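Local coordinates for putative sulfurtransferase dsrE (PDB 2HY5), which probably carries and transfers sulfur as a persulfide, and could take part in the oxidation of intracellular sulfur, at residues A[51-54]-A[58-61]; A[67-72]-A[104-109]. All blocks are in the same frame, centred on the assembly; numbering follows the deposited sequence.

How the contacts relate
Contact 1 is complete in the sequence before contact 2 begins, and their centres lie about 16 Å apart. Both use helix 60-71, which covers the five-stranded parallel sheet of this alpha/beta DsrE-family fold. Contact 1 (51-54 with 58-61) ties the loop after strand 33-39 to the start of that helix, beside a second copy of the protein. Contact 2 (67-72 with 104-109) joins the helix's last turns to the turn leading into strand 108-110, outermost in the sheet within this chain. They touch where Val61 CG1 packs on His104 CD2 at 3.8 Å, so one helix links a subunit-facing loop to the approach to that outermost strand.

Contact 1: A[51-54]-A[58-61]; sequences TTPP and RHIV
Pro53 lays its CD over one face of the His59 imidazole, a CH-pi contact in the loop that leads into helix 60-71 of this DsrE-family alpha/beta fold. CD stands 3.8 Å from the ring centroid and 27° off the normal, displaced toward the NE2-CD2 side. Proline suits the place because its rigid ring offers a C-H group made slightly polar by the neighbouring nitrogen. Thr51 approaches the same imidazole obliquely, its OG1 3.2 Å from His59 CE1, and its methyl CG2 leans toward CG2 of Val61. With CG anti to the backbone N (chi1 -166°), His59 swings its ring from the N-cap position back toward Thr51 and Pro53.

Two waters complete the join. One binds Thr51 OG1 at 2.8 Å and accepts from Val61 N at 3.1 Å, thus satisfying an amide of the first helical turn. The other donates to Thr51 O at 2.7 Å and also bonds His59 NE2. Threonine thus serves with hydroxyl and methyl alike, and histidine with a flat face and a ring nitrogen. Replacing His59 with an alanine is likely to leave Pro53 CD without its aromatic face and the second water without its ring partner.

Farther out, Arg58 NH2 forms a salt bridge with Asp18 OD2, and Thr51 and Pro54 pack on Arg84 of the second subunit. Tyr12 OH hydrogen-bonds to both Arg58 O and Ile60 N.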
ATOM      1  N   THR A  51     -19.332   3.700  -9.262  1.00  9.25           N
ATOM      2  CA  THR A  51     -18.966   2.297  -9.070  1.00 10.35           C
ATOM      3  C   THR A  51     -20.130   1.336  -9.326  1.00 11.56           C
ATOM      4  O   THR A  51     -21.289   1.653  -9.072  1.00 12.35           O
ATOM      5  CB  THR A  51     -18.407   2.017  -7.645  1.00 10.86           C
ATOM      6  OG1 THR A  51     -19.463   2.069  -6.679  1.00 10.38           O
ATOM      7  CG2 THR A  51     -17.338   3.039  -7.281  1.00  9.95           C
ATOM      8  N   THR A  52     -19.802   0.158  -9.845  1.00 10.51           N
ATOM      9  CA  THR A  52     -20.788  -0.885 -10.115  1.00 12.10           C
ATOM     10  C   THR A  52     -20.132  -2.180  -9.652  1.00 12.94           C
ATOM     11  O   THR A  52     -19.787  -3.046 -10.456  1.00 13.47           O
ATOM     12  CB  THR A  52     -21.124  -0.982 -11.619  1.00 18.37           C
ATOM     13  OG1 THR A  52     -21.669   0.265 -12.074  1.00 20.85           O
ATOM     14  CG2 THR A  52     -22.153  -2.082 -11.860  1.00 19.36           C
ATOM     15  N   PRO A  53     -19.935  -2.321  -8.332  1.00 12.59           N
ATOM     16  CA  PRO A  53     -19.304  -3.520  -7.773  1.00 14.65           C
ATOM     17  C   PRO A  53     -20.200  -4.737  -7.915  1.00 15.21           C
ATOM     18  O   PRO A  53     -21.413  -4.608  -8.111  1.00 15.51           O
ATOM     19  CB  PRO A  53     -19.089  -3.153  -6.301  1.00 22.15           C
ATOM     20  CG  PRO A  53     -19.179  -1.647  -6.273  1.00 23.58           C
ATOM     21  CD  PRO A  53     -20.263  -1.365  -7.265  1.00 21.49           C
ATOM     22  N   PRO A  54     -19.611  -5.939  -7.825  1.00 14.12           N
ATOM     23  CA  PRO A  54     -20.363  -7.191  -7.937  1.00 15.96           C
ATOM     24  C   PRO A  54     -21.551  -7.165  -6.975  1.00 15.62           C
ATOM     25  O   PRO A  54     -21.423  -6.717  -5.839  1.00 13.63           O
ATOM     26  CB  PRO A  54     -19.326  -8.242  -7.557  1.00 23.51           C
ATOM     27  CG  PRO A  54     -18.062  -7.651  -8.087  1.00 24.87           C
ATOM     28  CD  PRO A  54     -18.173  -6.207  -7.646  1.00 23.83           C
ATOM     29  N   ARG A  58     -20.499  -6.390  -0.837  1.00 16.11           N
ATOM     30  CA  ARG A  58     -20.885  -5.057  -0.405  1.00 13.89           C
ATOM     31  C   ARG A  58     -20.553  -3.934  -1.381  1.00 12.44           C
ATOM     32  O   ARG A  58     -19.569  -3.989  -2.123  1.00 12.72           O
ATOM     33  CB  ARG A  58     -20.283  -4.744   0.976  1.00 15.42           C
ATOM     34  CG  ARG A  58     -18.861  -4.184   0.983  1.00 16.21           C
ATOM     35  CD  ARG A  58     -17.817  -5.198   0.561  1.00 15.36           C
ATOM     36  NE  ARG A  58     -16.462  -4.693   0.772  1.00 14.55           N
ATOM     37  CZ  ARG A  58     -15.368  -5.230   0.239  1.00 13.39           C
ATOM     38  NH1 ARG A  58     -15.463  -6.296  -0.544  1.00 13.11           N
ATOM     39  NH2 ARG A  58     -14.178  -4.699   0.489  1.00 12.96           N
ATOM     40  N   HIS A  59     -21.411  -2.920  -1.366  1.00 10.11           N
ATOM     41  CA  HIS A  59     -21.270  -1.737  -2.202  1.00  8.95           C
ATOM     42  C   HIS A  59     -20.779  -0.678  -1.221  1.00  8.19           C
ATOM     43  O   HIS A  59     -21.567  -0.035  -0.535  1.00  9.59           O
ATOM     44  CB  HIS A  59     -22.635  -1.341  -2.780  1.00 12.20           C
ATOM     45  CG  HIS A  59     -22.556  -0.349  -3.898  1.00 12.77           C
ATOM     46  ND1 HIS A  59     -21.925   0.870  -3.776  1.00 12.27           N
ATOM     47  CD2 HIS A  59     -23.041  -0.394  -5.163  1.00 15.91           C
ATOM     48  CE1 HIS A  59     -22.025   1.533  -4.914  1.00 14.89           C
ATOM     49  NE2 HIS A  59     -22.699   0.787  -5.773  1.00 16.35           N
ATOM     50  N   ILE A  60     -19.466  -0.521  -1.141  1.00  7.35           N
ATOM     51  CA  ILE A  60     -18.874   0.423  -0.208  1.00  6.68           C
ATOM     52  C   ILE A  60     -19.418   1.849  -0.259  1.00  6.14           C
ATOM     53  O   ILE A  60     -19.760   2.422   0.775  1.00  6.42           O
ATOM     54  CB  ILE A  60     -17.349   0.460  -0.386  1.00  8.53           C
ATOM     55  CG1 ILE A  60     -16.773  -0.921  -0.058  1.00  8.36           C
ATOM     56  CG2 ILE A  60     -16.748   1.533   0.507  1.00  8.31           C
ATOM     57  CD1 ILE A  60     -15.272  -1.043  -0.266  1.00  8.55           C
ATOM     58  N   VAL A  61     -19.499   2.429  -1.448  1.00  5.66           N
ATOM     59  CA  VAL A  61     -19.987   3.795  -1.550  1.00  5.29           C
ATOM     60  C   VAL A  61     -21.429   3.940  -1.088  1.00  5.66           C
ATOM     61  O   VAL A  61     -21.732   4.817  -0.281  1.00  8.14           O
ATOM     62  CB  VAL A  61     -19.864   4.328  -2.987  1.00  5.84           C
ATOM     63  CG1 VAL A  61     -20.333   5.784  -3.045  1.00  8.05           C
ATOM     64  CG2 VAL A  61     -18.412   4.219  -3.447  1.00  6.73           C
TER
HETATM   65  O   HOH W   1     -18.848   0.998  -4.115  1.00  8.68           O
HETATM   66  O   HOH W   2     -23.547   2.367  -7.780  1.00 29.34           O

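Contact 2: A[67-72]-A[104-109]; sequences LAEQYE and HPKFRI
Glu69 sends its CG anti to the backbone N (chi1 177°) and then bends at chi2, while Lys106 folds at chi2 and again at chi4, and the two side chains meet at a slant in a salt bridge. It joins the last turns of helix 60-71 to the type I turn His104-Phe107, which leads into strand 108-110, outermost within this chain in the parallel sheet of this alpha/beta fold. Lys106 NZ donates to Glu69 OE1 at 2.8 Å, meeting the oxygen nearly along its C-O axis. The lysine end converges on this single oxygen, with CE beside it at 3.1 Å from Glu69 OE1, and does not bridge the two carboxylate oxygens.

Long, flexible, charged chains suit this solvent-exposed position, reaching across from backbones whose nearest CA atoms, those of Ala68 and Lys106, are 7.4 Å apart. Nearer the backbones, Ala68 is small enough to face the lysine's aliphatic stem, CB lying 4.5 Å from Lys106 CD, while also packing on Met75 of the neighbouring strand.

The turn carrying Lys106 is braced from within. Phe107 N bonds His104 O, and Lys106 N donates to His104 ND1 at 3.1 Å, almost straight at 166° and close to the imidazole plane.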
ATOM      1  N   LEU A  67     -25.430   4.880   5.604  1.00  8.10           N
ATOM      2  CA  LEU A  67     -25.105   5.152   6.995  1.00  7.60           C
ATOM      3  C   LEU A  67     -25.225   6.649   7.258  1.00  6.81           C
ATOM      4  O   LEU A  67     -25.738   7.072   8.295  1.00  7.62           O
ATOM      5  CB  LEU A  67     -23.683   4.696   7.314  1.00  8.90           C
ATOM      6  CG  LEU A  67     -23.353   4.687   8.807  1.00  8.06           C
ATOM      7  CD1 LEU A  67     -24.141   3.580   9.488  1.00  6.40           C
ATOM      8  CD2 LEU A  67     -21.856   4.480   9.006  1.00 10.51           C
ATOM      9  N   ALA A  68     -24.757   7.451   6.307  1.00  9.08           N
ATOM     10  CA  ALA A  68     -24.811   8.902   6.443  1.00 10.16           C
ATOM     11  C   ALA A  68     -26.260   9.390   6.489  1.00 11.31           C
ATOM     12  O   ALA A  68     -26.588  10.321   7.225  1.00 11.76           O
ATOM     13  CB  ALA A  68     -24.062   9.570   5.282  1.00  8.47           C
ATOM     14  N   GLU A  69     -27.125   8.752   5.707  1.00 13.70           N
ATOM     15  CA  GLU A  69     -28.534   9.130   5.670  1.00 14.45           C
ATOM     16  C   GLU A  69     -29.189   8.835   7.015  1.00 14.15           C
ATOM     17  O   GLU A  69     -29.850   9.696   7.603  1.00 13.18           O
ATOM     18  CB  GLU A  69     -29.258   8.363   4.561  1.00 23.29           C
ATOM     19  CG  GLU A  69     -30.759   8.628   4.487  1.00 28.53           C
ATOM     20  CD  GLU A  69     -31.091  10.073   4.156  1.00 33.02           C
ATOM     21  OE1 GLU A  69     -30.587  10.582   3.131  1.00 35.85           O
ATOM     22  OE2 GLU A  69     -31.862  10.699   4.913  1.00 36.68           O
ATOM     23  N   GLN A  70     -28.979   7.618   7.502  1.00 12.07           N
ATOM     24  CA  GLN A  70     -29.550   7.180   8.772  1.00 11.81           C
ATOM     25  C   GLN A  70     -29.082   7.970   9.991  1.00 12.42           C
ATOM     26  O   GLN A  70     -29.880   8.268  10.879  1.00 11.30           O
ATOM     27  CB  GLN A  70     -29.250   5.695   8.988  1.00 11.50           C
ATOM     28  CG  GLN A  70     -29.655   5.164  10.353  1.00 12.75           C
ATOM     29  CD  GLN A  70     -29.421   3.673  10.481  1.00 14.31           C
ATOM     30  OE1 GLN A  70     -28.593   3.102   9.764  1.00 14.24           O
ATOM     31  NE2 GLN A  70     -30.130   3.036  11.408  1.00 10.82           N
ATOM     32  N   TYR A  71     -27.799   8.312  10.033  1.00  8.37           N
ATOM     33  CA  TYR A  71     -27.248   9.044  11.168  1.00  8.47           C
ATOM     34  C   TYR A  71     -26.888  10.502  10.896  1.00 10.43           C
ATOM     35  O   TYR A  71     -26.336  11.178  11.769  1.00 11.82           O
ATOM     36  CB  TYR A  71     -26.016   8.307  11.714  1.00  9.68           C
ATOM     37  CG  TYR A  71     -26.321   6.960  12.335  1.00  9.04           C
ATOM     38  CD1 TYR A  71     -26.282   5.789  11.574  1.00  7.72           C
ATOM     39  CD2 TYR A  71     -26.663   6.858  13.685  1.00  7.60           C
ATOM     40  CE1 TYR A  71     -26.576   4.550  12.145  1.00 10.22           C
ATOM     41  CE2 TYR A  71     -26.955   5.633  14.262  1.00  8.76           C
ATOM     42  CZ  TYR A  71     -26.911   4.483  13.491  1.00  8.11           C
ATOM     43  OH  TYR A  71     -27.196   3.271  14.068  1.00  7.93           O
ATOM     44  N   GLU A  72     -27.201  10.987   9.699  1.00 10.32           N
ATOM     45  CA  GLU A  72     -26.911  12.369   9.316  1.00 13.35           C
ATOM     46  C   GLU A  72     -25.434  12.715   9.515  1.00 12.62           C
ATOM     47  O   GLU A  72     -25.092  13.681  10.201  1.00 12.78           O
ATOM     48  CB  GLU A  72     -27.786  13.336  10.123  1.00 54.25           C
ATOM     49  CG  GLU A  72     -29.283  13.133   9.911  1.00 60.54           C
ATOM     50  CD  GLU A  72     -30.124  14.219  10.559  1.00 65.61           C
ATOM     51  OE1 GLU A  72     -29.931  15.405  10.216  1.00 68.01           O
ATOM     52  OE2 GLU A  72     -30.984  13.891  11.405  1.00 68.34           O
ATOM     53  N   HIS A 104     -20.650  11.390  -5.321  1.00  6.79           N
ATOM     54  CA  HIS A 104     -21.928  10.880  -4.845  1.00  7.65           C
ATOM     55  C   HIS A 104     -22.533  12.057  -4.069  1.00  8.36           C
ATOM     56  O   HIS A 104     -21.856  12.683  -3.253  1.00  7.31           O
ATOM     57  CB  HIS A 104     -21.695   9.669  -3.932  1.00 10.00           C
ATOM     58  CG  HIS A 104     -22.955   9.004  -3.473  1.00 11.50           C
ATOM     59  ND1 HIS A 104     -23.839   9.604  -2.603  1.00  9.92           N
ATOM     60  CD2 HIS A 104     -23.483   7.791  -3.770  1.00 10.74           C
ATOM     61  CE1 HIS A 104     -24.857   8.792  -2.382  1.00 11.08           C
ATOM     62  NE2 HIS A 104     -24.666   7.684  -3.079  1.00 11.37           N
ATOM     63  N   PRO A 105     -23.818  12.372  -4.312  1.00 10.30           N
ATOM     64  CA  PRO A 105     -24.518  13.481  -3.655  1.00 10.98           C
ATOM     65  C   PRO A 105     -24.501  13.564  -2.130  1.00 12.15           C
ATOM     66  O   PRO A 105     -24.752  14.633  -1.574  1.00 13.01           O
ATOM     67  CB  PRO A 105     -25.933  13.380  -4.228  1.00  9.85           C
ATOM     68  CG  PRO A 105     -26.086  11.922  -4.502  1.00 10.62           C
ATOM     69  CD  PRO A 105     -24.757  11.583  -5.130  1.00  9.40           C
ATOM     70  N   LYS A 106     -24.206  12.458  -1.455  1.00  9.75           N
ATOM     71  CA  LYS A 106     -24.162  12.463   0.007  1.00 11.48           C
ATOM     72  C   LYS A 106     -22.832  12.977   0.563  1.00 10.82           C
ATOM     73  O   LYS A 106     -22.726  13.299   1.750  1.00 11.96           O
ATOM     74  CB  LYS A 106     -24.433  11.058   0.553  1.00 21.66           C
ATOM     75  CG  LYS A 106     -25.880  10.820   0.955  1.00 27.44           C
ATOM     76  CD  LYS A 106     -26.288  11.764   2.083  1.00 29.73           C
ATOM     77  CE  LYS A 106     -27.726  11.534   2.512  1.00 34.50           C
ATOM     78  NZ  LYS A 106     -28.661  11.697   1.368  1.00 36.44           N
ATOM     79  N   PHE A 107     -21.818  13.052  -0.292  1.00  9.43           N
ATOM     80  CA  PHE A 107     -20.504  13.525   0.128  1.00  8.80           C
ATOM     81  C   PHE A 107     -20.296  14.977  -0.290  1.00  8.79           C
ATOM     82  O   PHE A 107     -20.892  15.446  -1.258  1.00  9.03           O
ATOM     83  CB  PHE A 107     -19.392  12.687  -0.523  1.00  8.03           C
ATOM     84  CG  PHE A 107     -19.443  11.218  -0.194  1.00  8.03           C
ATOM     85  CD1 PHE A 107     -20.446  10.404  -0.709  1.00  7.55           C
ATOM     86  CD2 PHE A 107     -18.452  10.642   0.598  1.00  8.41           C
ATOM     87  CE1 PHE A 107     -20.455   9.037  -0.447  1.00  9.42           C
ATOM     88  CE2 PHE A 107     -18.454   9.281   0.862  1.00 10.15           C
ATOM     89  CZ  PHE A 107     -19.457   8.476   0.342  1.00 10.37           C
ATOM     90  N   ARG A 108     -19.443  15.689   0.437  1.00  8.67           N
ATOM     91  CA  ARG A 108     -19.142  17.068   0.077  1.00  9.27           C
ATOM     92  C   ARG A 108     -17.634  17.255  -0.028  1.00  9.91           C
ATOM     93  O   ARG A 108     -16.875  16.653   0.728  1.00 10.52           O
ATOM     94  CB  ARG A 108     -19.734  18.053   1.097  1.00 10.49           C
ATOM     95  CG  ARG A 108     -19.077  18.090   2.478  1.00 13.11           C
ATOM     96  CD  ARG A 108     -19.832  19.077   3.390  1.00 14.57           C
ATOM     97  NE  ARG A 108     -19.289  19.155   4.747  1.00 13.75           N
ATOM     98  CZ  ARG A 108     -18.307  19.971   5.125  1.00 13.21           C
ATOM     99  NH1 ARG A 108     -17.745  20.798   4.255  1.00 16.44           N
ATOM    100  NH2 ARG A 108     -17.878  19.955   6.381  1.00 14.27           N
ATOM    101  N   ILE A 109     -17.208  18.058  -0.996  1.00  7.47           N
ATOM    102  CA  ILE A 109     -15.791  18.351  -1.194  1.00  9.17           C
ATOM    103  C   ILE A 109     -15.461  19.626  -0.434  1.00  9.92           C
ATOM    104  O   ILE A 109     -16.117  20.649  -0.613  1.00 10.69           O
ATOM    105  CB  ILE A 109     -15.460  18.560  -2.698  1.00 22.58           C
ATOM    106  CG1 ILE A 109     -15.048  17.237  -3.342  1.00 26.24           C
ATOM    107  CG2 ILE A 109     -14.307  19.544  -2.853  1.00 26.15           C
ATOM    108  CD1 ILE A 109     -15.906  16.075  -2.985  1.00 29.14           C
TER